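Local coordinates for protein ribose transcriptional regulator (PDB 4RK1) that binds ribose and, as a member of the LacI family, probably represses transcription by binding regulatory DNA in a sugar-dependent way, at residues Thr107-Gly112 and His141-Gly146; Ile128-Pro133 and Phe189-Glu194; Ala236-Glu241 and Lys264-Arg269. All blocks are in the same frame, centred on the assembly; numbering follows the deposited sequence.

Contact 1. Residues Thr107-Gly112 and His141-Gly146; sequences TDDFRG and HARIEG. With RIB (alpha-D-ribofuranose), chain K.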
loop_
_atom_site.group_PDB
_atom_site.type_symbol
_atom_site.label_atom_id
_atom_site.label_comp_id
_atom_site.label_asym_id
_atom_site.label_seq_id
_atom_site.Cartn_x
_atom_site.Cartn_y
_atom_site.Cartn_z
ATOM N N THR B 107 10.699 -17.209 3.809
ATOM C CA THR B 107 9.525 -17.934 4.230
ATOM C C THR B 107 9.431 -19.182 3.363
ATOM O O THR B 107 10.101 -19.275 2.347
ATOM C CB THR B 107 8.271 -17.070 4.131
ATOM O OG1 THR B 107 8.064 -16.684 2.769
ATOM C CG2 THR B 107 8.424 -15.825 4.995
ATOM N N ASP B 108 8.596 -20.132 3.761
ATOM C CA ASP B 108 8.561 -21.444 3.105
ATOM C C ASP B 108 7.624 -21.448 1.900
ATOM O O ASP B 108 6.492 -21.936 1.967
ATOM C CB ASP B 108 8.148 -22.530 4.113
ATOM C CG ASP B 108 8.579 -23.924 3.680
ATOM O OD1 ASP B 108 8.785 -24.176 2.458
ATOM O OD2 ASP B 108 8.707 -24.779 4.580
ATOM N N ASP B 109 8.127 -20.912 0.795
ATOM C CA ASP B 109 7.374 -20.789 -0.445
ATOM C C ASP B 109 6.901 -22.123 -1.020
ATOM O O ASP B 109 5.750 -22.236 -1.453
ATOM C CB ASP B 109 8.233 -20.067 -1.488
ATOM C CG ASP B 109 8.513 -18.626 -1.096
ATOM O OD1 ASP B 109 7.549 -17.845 -1.066
ATOM O OD2 ASP B 109 9.677 -18.292 -0.801
ATOM N N PHE B 110 7.793 -23.113 -1.059
ATOM C CA PHE B 110 7.437 -24.446 -1.594
ATOM C C PHE B 110 6.253 -25.021 -0.810
ATOM O O PHE B 110 5.242 -25.459 -1.385
ATOM C CB PHE B 110 8.641 -25.395 -1.529
ATOM C CG PHE B 110 8.401 -26.734 -2.188
ATOM C CD1 PHE B 110 7.825 -27.777 -1.475
ATOM C CD2 PHE B 110 8.761 -26.951 -3.510
ATOM C CE1 PHE B 110 7.598 -29.010 -2.076
ATOM C CE2 PHE B 110 8.551 -28.189 -4.114
ATOM C CZ PHE B 110 7.959 -29.214 -3.394
ATOM N N ARG B 111 6.368 -24.985 0.509
ATOM C CA ARG B 111 5.303 -25.449 1.381
ATOM C C ARG B 111 4.005 -24.701 1.119
ATOM O O ARG B 111 2.943 -25.316 1.032
ATOM C CB ARG B 111 5.720 -25.301 2.848
ATOM C CG ARG B 111 4.654 -25.645 3.875
ATOM C CD ARG B 111 4.305 -27.125 3.903
ATOM N NE ARG B 111 3.367 -27.440 4.980
ATOM C CZ ARG B 111 2.819 -28.640 5.179
ATOM N NH1 ARG B 111 3.111 -29.662 4.380
ATOM N NH2 ARG B 111 1.967 -28.814 6.177
ATOM N N GLY B 112 4.074 -23.376 1.017
ATOM C CA GLY B 112 2.879 -22.589 0.768
ATOM C C GLY B 112 2.177 -22.950 -0.532
ATOM O O GLY B 112 0.956 -23.068 -0.569
ATOM N N HIS B 141 8.645 -18.763 -7.994
ATOM C CA HIS B 141 8.850 -20.021 -8.708
ATOM C C HIS B 141 8.742 -21.210 -7.747
ATOM O O HIS B 141 8.142 -22.220 -8.075
ATOM C CB HIS B 141 10.214 -20.010 -9.389
ATOM C CG HIS B 141 10.585 -21.310 -10.024
ATOM N ND1 HIS B 141 9.936 -21.807 -11.134
ATOM C CD2 HIS B 141 11.545 -22.213 -9.710
ATOM C CE1 HIS B 141 10.479 -22.963 -11.474
ATOM N NE2 HIS B 141 11.456 -23.231 -10.626
ATOM N N ALA B 142 9.310 -21.076 -6.551
ATOM C CA ALA B 142 9.251 -22.145 -5.570
ATOM C C ALA B 142 7.814 -22.439 -5.136
ATOM O O ALA B 142 7.481 -23.596 -4.874
ATOM C CB ALA B 142 10.127 -21.825 -4.371
ATOM N N ARG B 143 6.960 -21.414 -5.071
ATOM C CA ARG B 143 5.535 -21.633 -4.778
ATOM C C ARG B 143 4.908 -22.497 -5.864
ATOM O O ARG B 143 4.126 -23.412 -5.584
ATOM C CB ARG B 143 4.754 -20.318 -4.685
ATOM C CG ARG B 143 5.284 -19.351 -3.651
ATOM C CD ARG B 143 4.589 -17.998 -3.697
ATOM N NE ARG B 143 5.351 -17.022 -2.925
ATOM C CZ ARG B 143 5.078 -15.724 -2.855
ATOM N NH1 ARG B 143 4.039 -15.210 -3.512
ATOM N NH2 ARG B 143 5.863 -14.938 -2.122
ATOM N N ILE B 144 5.236 -22.186 -7.109
ATOM C CA ILE B 144 4.680 -22.911 -8.247
ATOM C C ILE B 144 5.136 -24.377 -8.209
ATOM O O ILE B 144 4.335 -25.290 -8.431
ATOM C CB ILE B 144 5.043 -22.217 -9.585
ATOM C CG1 ILE B 144 4.340 -20.856 -9.676
ATOM C CG2 ILE B 144 4.678 -23.092 -10.777
ATOM C CD1 ILE B 144 4.829 -19.974 -10.816
ATOM N N GLU B 145 6.403 -24.591 -7.870
ATOM C CA GLU B 145 6.942 -25.941 -7.748
ATOM C C GLU B 145 6.234 -26.727 -6.645
ATOM O O GLU B 145 5.907 -27.897 -6.829
ATOM C CB GLU B 145 8.452 -25.902 -7.497
ATOM C CG GLU B 145 9.269 -25.371 -8.670
ATOM C CD GLU B 145 9.106 -26.215 -9.916
ATOM O OE1 GLU B 145 9.309 -27.442 -9.818
ATOM O OE2 GLU B 145 8.764 -25.653 -10.983
ATOM N N GLY B 146 5.976 -26.084 -5.513
ATOM C CA GLY B 146 5.255 -26.744 -4.430
ATOM C C GLY B 146 3.840 -27.095 -4.842
ATOM O O GLY B 146 3.310 -28.158 -4.487
HETATM O O5 RIB K . 2.824 -9.970 -2.871
HETATM C C5 RIB K . 4.076 -9.595 -3.462
HETATM C C4 RIB K . 4.858 -10.821 -3.621
HETATM O O4 RIB K . 6.153 -10.535 -4.177
HETATM C C3 RIB K . 4.902 -11.318 -2.184
HETATM O O3 RIB K . 4.280 -12.589 -2.208
HETATM C C2 RIB K . 6.376 -11.280 -1.840
HETATM O O2 RIB K . 6.834 -12.485 -1.249
HETATM C C1 RIB K . 7.095 -10.828 -3.129
HETATM O O1 RIB K . 8.093 -11.737 -3.551
HETATM O O HOH W 1 8.356 -15.344 -0.618
#
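The guanidinium of R143 is held between a carboxylate of its own protein and the bound ribose. NE donates to D109 OD1 at 3.0 Å, nearly straight at 169°, which makes this a salt bridge as well as a hydrogen bond. The oxygen lies close to the guanidinium plane, but R143 meets D109 from above the carboxylate plane. An extended chain from CG to NE carries the terminal nitrogens to the sugar, where NH1 bonds RIB O3 at 2.9 Å and NH2 bonds the same RIB O3 at 2.8 Å. NH2 adds a weak bond to RIB O2, and a water accepts from R143 NH2 and lies within bonding distance of D109 OD1 and, at longer range, RIB O2. D109 is thus a second-shell residue that fixes the rotation of a sugar-binding arginine, and its buried negative charge probably offsets the positive charge of the arginine beside the uncharged sugar. D108, at the N-cap, accepts through OD1 from R111 N and so caps the helix that carries D109 and F110. Behind the salt bridge, D109 CB rests on A142 CB at 3.9 Å. F110, with CG anti to its backbone N (chi1 -174°), lays one ring face over G146, whose CA makes a CH-pi contact 3.6 Å from the ring centroid of F110. With no side chain on G146, the backbones draw together until F110 CA and G146 CA are 4.3 Å apart. G146 CA also points a C-H at F110 O, at 3.3 Å. Helix 109-122 starts directly after strand 103-107 and packs its opening turn on helix 138-153, while I144, on a different side of the latter, touches L130 and Y132 of strand 128-133.

Contact 2. Residues Ile128-Pro133 and Phe189-Glu194; sequences IALVYP and FALNDE. With RIB (alpha-D-ribofuranose), chain K.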
loop_
_atom_site.group_PDB
_atom_site.type_symbol
_atom_site.label_atom_id
_atom_site.label_comp_id
_atom_site.label_asym_id
_atom_site.label_seq_id
_atom_site.Cartn_x
_atom_site.Cartn_y
_atom_site.Cartn_z
ATOM N N ILE B 128 -7.196 -26.553 -13.011
ATOM C CA ILE B 128 -6.858 -25.422 -12.180
ATOM C C ILE B 128 -6.018 -24.442 -12.973
ATOM O O ILE B 128 -5.105 -24.833 -13.695
ATOM C CB ILE B 128 -6.080 -25.888 -10.935
ATOM C CG1 ILE B 128 -7.003 -26.723 -10.034
ATOM C CG2 ILE B 128 -5.494 -24.693 -10.185
ATOM C CD1 ILE B 128 -6.283 -27.441 -8.908
ATOM N N ALA B 129 -6.327 -23.163 -12.804
ATOM C CA ALA B 129 -5.583 -22.082 -13.421
ATOM C C ALA B 129 -4.568 -21.521 -12.437
ATOM O O ALA B 129 -4.840 -21.376 -11.241
ATOM C CB ALA B 129 -6.531 -20.983 -13.881
ATOM N N LEU B 130 -3.393 -21.228 -12.966
ATOM C CA LEU B 130 -2.313 -20.604 -12.232
ATOM C C LEU B 130 -2.189 -19.181 -12.753
ATOM O O LEU B 130 -1.937 -18.971 -13.934
ATOM C CB LEU B 130 -1.027 -21.384 -12.491
ATOM C CG LEU B 130 0.036 -21.428 -11.408
ATOM C CD1 LEU B 130 -0.479 -22.173 -10.184
ATOM C CD2 LEU B 130 1.275 -22.097 -11.979
ATOM N N VAL B 131 -2.420 -18.207 -11.881
ATOM C CA VAL B 131 -2.289 -16.795 -12.231
ATOM C C VAL B 131 -1.025 -16.277 -11.567
ATOM O O VAL B 131 -0.931 -16.212 -10.337
ATOM C CB VAL B 131 -3.533 -15.986 -11.791
ATOM C CG1 VAL B 131 -3.345 -14.497 -12.058
ATOM C CG2 VAL B 131 -4.774 -16.487 -12.518
ATOM N N TYR B 132 -0.035 -15.921 -12.374
ATOM C CA TYR B 132 1.299 -15.651 -11.843
ATOM C C TYR B 132 2.046 -14.636 -12.697
ATOM O O TYR B 132 1.692 -14.425 -13.846
ATOM C CB TYR B 132 2.084 -16.957 -11.772
ATOM C CG TYR B 132 2.349 -17.568 -13.124
ATOM C CD1 TYR B 132 1.370 -18.306 -13.771
ATOM C CD2 TYR B 132 3.571 -17.396 -13.760
ATOM C CE1 TYR B 132 1.597 -18.861 -15.015
ATOM C CE2 TYR B 132 3.811 -17.950 -15.010
ATOM C CZ TYR B 132 2.820 -18.683 -15.631
ATOM O OH TYR B 132 3.039 -19.243 -16.873
ATOM N N PRO B 133 3.090 -14.009 -12.135
ATOM C CA PRO B 133 3.848 -13.026 -12.896
ATOM C C PRO B 133 4.724 -13.662 -13.960
ATOM O O PRO B 133 5.470 -14.585 -13.666
ATOM C CB PRO B 133 4.722 -12.362 -11.835
ATOM C CG PRO B 133 4.870 -13.386 -10.764
ATOM C CD PRO B 133 3.554 -14.096 -10.735
ATOM N N PHE B 189 -5.287 -20.690 -8.433
ATOM C CA PHE B 189 -4.228 -20.283 -7.501
ATOM C C PHE B 189 -3.595 -19.008 -8.043
ATOM O O PHE B 189 -2.929 -19.025 -9.078
ATOM C CB PHE B 189 -3.184 -21.395 -7.336
ATOM C CG PHE B 189 -2.033 -21.060 -6.386
ATOM C CD1 PHE B 189 -2.196 -20.201 -5.302
ATOM C CD2 PHE B 189 -0.787 -21.646 -6.570
ATOM C CE1 PHE B 189 -1.140 -19.915 -4.452
ATOM C CE2 PHE B 189 0.270 -21.371 -5.714
ATOM C CZ PHE B 189 0.092 -20.504 -4.651
ATOM N N ALA B 190 -3.842 -17.901 -7.349
ATOM C CA ALA B 190 -3.231 -16.609 -7.660
ATOM C C ALA B 190 -1.975 -16.463 -6.828
ATOM O O ALA B 190 -2.015 -16.641 -5.617
ATOM C CB ALA B 190 -4.201 -15.475 -7.354
ATOM N N LEU B 191 -0.858 -16.127 -7.465
ATOM C CA LEU B 191 0.429 -16.187 -6.769
ATOM C C LEU B 191 0.681 -15.036 -5.773
ATOM O O LEU B 191 1.673 -15.048 -5.045
ATOM C CB LEU B 191 1.580 -16.357 -7.751
ATOM C CG LEU B 191 1.948 -17.813 -8.089
ATOM C CD1 LEU B 191 2.574 -18.503 -6.882
ATOM C CD2 LEU B 191 0.766 -18.620 -8.573
ATOM N N ASN B 192 -0.212 -14.062 -5.751
ATOM C CA ASN B 192 -0.362 -13.178 -4.587
ATOM C C ASN B 192 -1.779 -12.652 -4.468
ATOM O O ASN B 192 -2.616 -12.856 -5.359
ATOM C CB ASN B 192 0.697 -12.055 -4.525
ATOM C CG ASN B 192 0.452 -10.908 -5.498
ATOM O OD1 ASN B 192 -0.467 -10.915 -6.323
ATOM N ND2 ASN B 192 1.298 -9.891 -5.385
ATOM N N ASP B 193 -2.057 -12.020 -3.337
ATOM C CA ASP B 193 -3.403 -11.531 -3.046
ATOM C C ASP B 193 -3.849 -10.430 -4.016
ATOM O O ASP B 193 -5.022 -10.369 -4.398
ATOM C CB ASP B 193 -3.485 -11.054 -1.598
ATOM C CG ASP B 193 -3.351 -12.207 -0.579
ATOM O OD1 ASP B 193 -3.626 -13.389 -0.923
ATOM O OD2 ASP B 193 -2.973 -11.921 0.576
ATOM N N GLU B 194 -2.911 -9.586 -4.435
ATOM C CA GLU B 194 -3.224 -8.521 -5.385
ATOM C C GLU B 194 -3.776 -9.093 -6.698
ATOM O O GLU B 194 -4.809 -8.650 -7.185
ATOM C CB GLU B 194 -1.997 -7.657 -5.634
ATOM C CG GLU B 194 -1.574 -6.883 -4.400
ATOM C CD GLU B 194 -2.398 -5.628 -4.183
ATOM O OE1 GLU B 194 -2.405 -4.769 -5.083
ATOM O OE2 GLU B 194 -3.013 -5.490 -3.104
HETATM O O5 RIB K . 2.824 -9.970 -2.871
HETATM C C5 RIB K . 4.076 -9.595 -3.462
HETATM C C4 RIB K . 4.858 -10.821 -3.621
HETATM O O4 RIB K . 6.153 -10.535 -4.177
HETATM C C3 RIB K . 4.902 -11.318 -2.184
HETATM O O3 RIB K . 4.280 -12.589 -2.208
HETATM C C2 RIB K . 6.376 -11.280 -1.840
HETATM O O2 RIB K . 6.834 -12.485 -1.249
HETATM C C1 RIB K . 7.095 -10.828 -3.129
HETATM O O1 RIB K . 8.093 -11.737 -3.551
#
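Strands 128-133 and 187-190 run parallel, L130 pairing with F189 and V131 with A190, through three backbone bonds: F189 N to A129 O at 2.9 Å, V131 N to F189 O at 3.0 Å and L191 N to V131 O at 2.9 Å. V131 therefore uses both its N-H and its carbonyl to bracket A190. On one face L130 and F189 run alongside each other in the same direction, and L130 CD1 touches F189 CD2 at 3.7 Å. L191 extends this apolar patch: its CD2 sits over the rim of one face of the F189 ring, and its CG meets Y132 CB at 3.8 Å. P133 CD comes against L191 CB at 4.2 Å, where the second strand ends. These are neighbouring inner strands of the C-terminal lobe of a type I periplasmic-binding-protein fold, an alpha/beta layer with helices on both faces. Helix 138-153 covers the L130 and F189 face, bringing I144 and F147, the latter with its ring within about 20° of parallel to that of F189; helix 193-205 covers V131 and A190 with L195. On its other edge strand 128-133 is bonded to strand 161-166. Past A190 the chain turns at L191 (psi -7°) out of the strand and into the ribose pocket. N192, with CG in the crowded position between backbone N and carbonyl carbon (chi1 76°), works twice: its OD1 caps helix 193-205 by accepting from L195 N, and its ND2 donates to RIB O5 at 2.9 Å.

Contact 3. Residues Ala236-Glu241 and Lys264-Arg269; sequences AQPIFE and KRLPVR. With RIB (alpha-D-ribofuranose), chain K.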
loop_
_atom_site.group_PDB
_atom_site.type_symbol
_atom_site.label_atom_id
_atom_site.label_comp_id
_atom_site.label_asym_id
_atom_site.label_seq_id
_atom_site.Cartn_x
_atom_site.Cartn_y
_atom_site.Cartn_z
ATOM N N ALA B 236 -0.830 -17.493 4.278
ATOM C CA ALA B 236 -0.315 -16.378 5.042
ATOM C C ALA B 236 1.196 -16.472 5.173
ATOM O O ALA B 236 1.705 -17.456 5.669
ATOM C CB ALA B 236 -0.947 -16.345 6.431
ATOM N N GLN B 237 1.900 -15.445 4.707
ATOM C CA GLN B 237 3.271 -15.199 5.108
ATOM C C GLN B 237 3.216 -14.371 6.386
ATOM O O GLN B 237 2.325 -13.538 6.534
ATOM C CB GLN B 237 4.010 -14.402 4.037
ATOM C CG GLN B 237 4.277 -15.146 2.744
ATOM C CD GLN B 237 5.264 -14.407 1.867
ATOM O OE1 GLN B 237 4.897 -13.812 0.848
ATOM N NE2 GLN B 237 6.520 -14.413 2.271
ATOM N N PRO B 238 4.155 -14.589 7.321
ATOM C CA PRO B 238 4.176 -13.755 8.525
ATOM C C PRO B 238 4.910 -12.444 8.207
ATOM O O PRO B 238 6.094 -12.281 8.539
ATOM C CB PRO B 238 4.955 -14.617 9.523
ATOM C CG PRO B 238 5.919 -15.381 8.663
ATOM C CD PRO B 238 5.203 -15.627 7.352
ATOM N N ILE B 239 4.198 -11.522 7.568
ATOM C CA ILE B 239 4.826 -10.404 6.843
ATOM C C ILE B 239 5.526 -9.445 7.798
ATOM O O ILE B 239 6.691 -9.104 7.624
ATOM C CB ILE B 239 3.805 -9.579 6.026
ATOM C CG1 ILE B 239 2.954 -10.478 5.126
ATOM C CG2 ILE B 239 4.533 -8.541 5.171
ATOM C CD1 ILE B 239 1.731 -9.794 4.572
ATOM N N PHE B 240 4.790 -9.009 8.809
ATOM C CA PHE B 240 5.309 -8.062 9.781
ATOM C C PHE B 240 6.506 -8.673 10.506
ATOM O O PHE B 240 7.533 -8.016 10.678
ATOM C CB PHE B 240 4.183 -7.685 10.764
ATOM C CG PHE B 240 4.560 -6.623 11.768
ATOM C CD1 PHE B 240 4.510 -5.281 11.431
ATOM C CD2 PHE B 240 4.923 -6.970 13.066
ATOM C CE1 PHE B 240 4.821 -4.301 12.359
ATOM C CE2 PHE B 240 5.249 -5.995 13.996
ATOM C CZ PHE B 240 5.198 -4.660 13.642
ATOM N N GLU B 241 6.370 -9.935 10.914
ATOM C CA GLU B 241 7.439 -10.660 11.616
ATOM C C GLU B 241 8.667 -10.854 10.751
ATOM O O GLU B 241 9.778 -10.827 11.259
ATOM C CB GLU B 241 6.957 -12.040 12.090
ATOM C CG GLU B 241 7.942 -12.779 12.992
ATOM C CD GLU B 241 7.543 -14.221 13.280
ATOM O OE1 GLU B 241 6.423 -14.627 12.914
ATOM O OE2 GLU B 241 8.356 -14.956 13.875
ATOM N N LYS B 264 17.548 -17.724 8.142
ATOM C CA LYS B 264 16.372 -18.093 8.904
ATOM C C LYS B 264 15.243 -18.393 7.949
ATOM O O LYS B 264 15.153 -17.789 6.888
ATOM C CB LYS B 264 15.982 -16.987 9.882
ATOM C CG LYS B 264 16.937 -16.900 11.059
ATOM C CD LYS B 264 16.332 -16.219 12.281
ATOM C CE LYS B 264 16.867 -16.826 13.574
ATOM N NZ LYS B 264 17.277 -15.790 14.559
ATOM N N ARG B 265 14.413 -19.364 8.297
ATOM C CA ARG B 265 13.241 -19.654 7.482
ATOM C C ARG B 265 12.016 -19.649 8.370
ATOM O O ARG B 265 11.989 -20.326 9.384
ATOM C CB ARG B 265 13.372 -20.979 6.720
ATOM C CG ARG B 265 12.297 -21.128 5.641
ATOM C CD ARG B 265 12.594 -22.242 4.651
ATOM N NE ARG B 265 13.682 -21.906 3.729
ATOM C CZ ARG B 265 13.548 -21.269 2.564
ATOM N NH1 ARG B 265 14.626 -21.037 1.824
ATOM N NH2 ARG B 265 12.359 -20.858 2.122
ATOM N N LEU B 266 11.015 -18.855 7.990
ATOM C CA LEU B 266 9.788 -18.731 8.763
ATOM C C LEU B 266 8.687 -19.506 8.053
ATOM O O LEU B 266 8.684 -19.598 6.819
ATOM C CB LEU B 266 9.391 -17.264 8.916
ATOM C CG LEU B 266 10.454 -16.324 9.488
ATOM C CD1 LEU B 266 9.944 -14.895 9.455
ATOM C CD2 LEU B 266 10.844 -16.715 10.903
ATOM N N PRO B 267 7.762 -20.087 8.828
ATOM C CA PRO B 267 6.725 -20.894 8.239
ATOM C C PRO B 267 5.607 -20.045 7.670
ATOM O O PRO B 267 5.426 -18.897 8.059
ATOM C CB PRO B 267 6.204 -21.706 9.437
ATOM C CG PRO B 267 6.367 -20.770 10.582
ATOM C CD PRO B 267 7.687 -20.100 10.308
ATOM N N VAL B 268 4.857 -20.632 6.757
ATOM C CA VAL B 268 3.634 -20.028 6.243
ATOM C C VAL B 268 2.492 -20.795 6.865
ATOM O O VAL B 268 2.716 -21.786 7.560
ATOM C CB VAL B 268 3.563 -20.086 4.707
ATOM C CG1 VAL B 268 4.704 -19.285 4.103
ATOM C CG2 VAL B 268 3.584 -21.522 4.200
ATOM N N ARG B 269 1.267 -20.354 6.617
ATOM C CA ARG B 269 0.114 -21.152 7.012
ATOM C C ARG B 269 -1.112 -20.853 6.208
ATOM O O ARG B 269 -1.284 -19.774 5.656
ATOM C CB ARG B 269 -0.219 -20.973 8.485
ATOM C CG ARG B 269 -0.631 -19.581 8.897
ATOM C CD ARG B 269 -0.515 -19.407 10.410
ATOM N NE ARG B 269 0.863 -19.630 10.866
ATOM C CZ ARG B 269 1.333 -20.747 11.432
ATOM N NH1 ARG B 269 2.614 -20.813 11.776
ATOM N NH2 ARG B 269 0.550 -21.802 11.657
HETATM O O5 RIB K . 2.824 -9.970 -2.871
HETATM C C5 RIB K . 4.076 -9.595 -3.462
HETATM C C4 RIB K . 4.858 -10.821 -3.621
HETATM O O4 RIB K . 6.153 -10.535 -4.177
HETATM C C3 RIB K . 4.902 -11.318 -2.184
HETATM O O3 RIB K . 4.280 -12.589 -2.208
HETATM C C2 RIB K . 6.376 -11.280 -1.840
HETATM O O2 RIB K . 6.834 -12.485 -1.249
HETATM C C1 RIB K . 7.095 -10.828 -3.129
HETATM O O1 RIB K . 8.093 -11.737 -3.551
#
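P238 and L266 meet at a slant, the tip of the puckered pyrrolidine ring set against the base of the leucine: P238 CG lies 4.0 Å from L266 CB. L266 CG is anti to its own carbonyl carbon (chi1 -54°), and this brings CD1 within 4.1 Å of P238 CG as well. The neighbouring ring atom, P238 CD, rests on P267 O at 3.4 Å. From the first turn of helix 239-255 the extended chain of E241 reaches the far branch of the leucine, OE2 standing 4.3 Å from L266 CD2. A236 and R269 close the other end as an antiparallel hydrogen-bonded pair, with A236 N to R269 O at 2.7 Å and R269 N to A236 O at 3.1 Å. In type I periplasmic-binding-protein folds the chain crosses between the lobes three times, and residues 236-238 and 266-269 probably form two of these crossings. On the pair's shared face A236 CB meets R269 CG, though R269 is poorly ordered. V268 brings its CB to 3.4 Å from A236 O and also touches Y219. Q237 starts away from residues 264-269, though its CG stays near V268 CG1, and its extended chain ends beside the ribose.

Contact 1 sits between the other two, its centre 13 Å from that of contact 2 and 12 Å from that of contact 3, whereas contacts 2 and 3 are 19 Å apart and do not touch. Along the chain contacts 1 and 2 interleave: strand 128-133 lies between helices 109-122 and 138-153, and residues 189-194 follow later. Contact 3 comes last. Helix 138-153 joins contacts 1 and 2 through I144 packing on L130; G112 and V268 join contacts 1 and 3. Each contact supplies a ribose-pocket residue: R143 and N192 from the C-terminal lobe, Q237 from a crossing. With D94 and Q95 on the other lobe, the sugar bridges the cleft, consistent with ligand-controlled lobe closure.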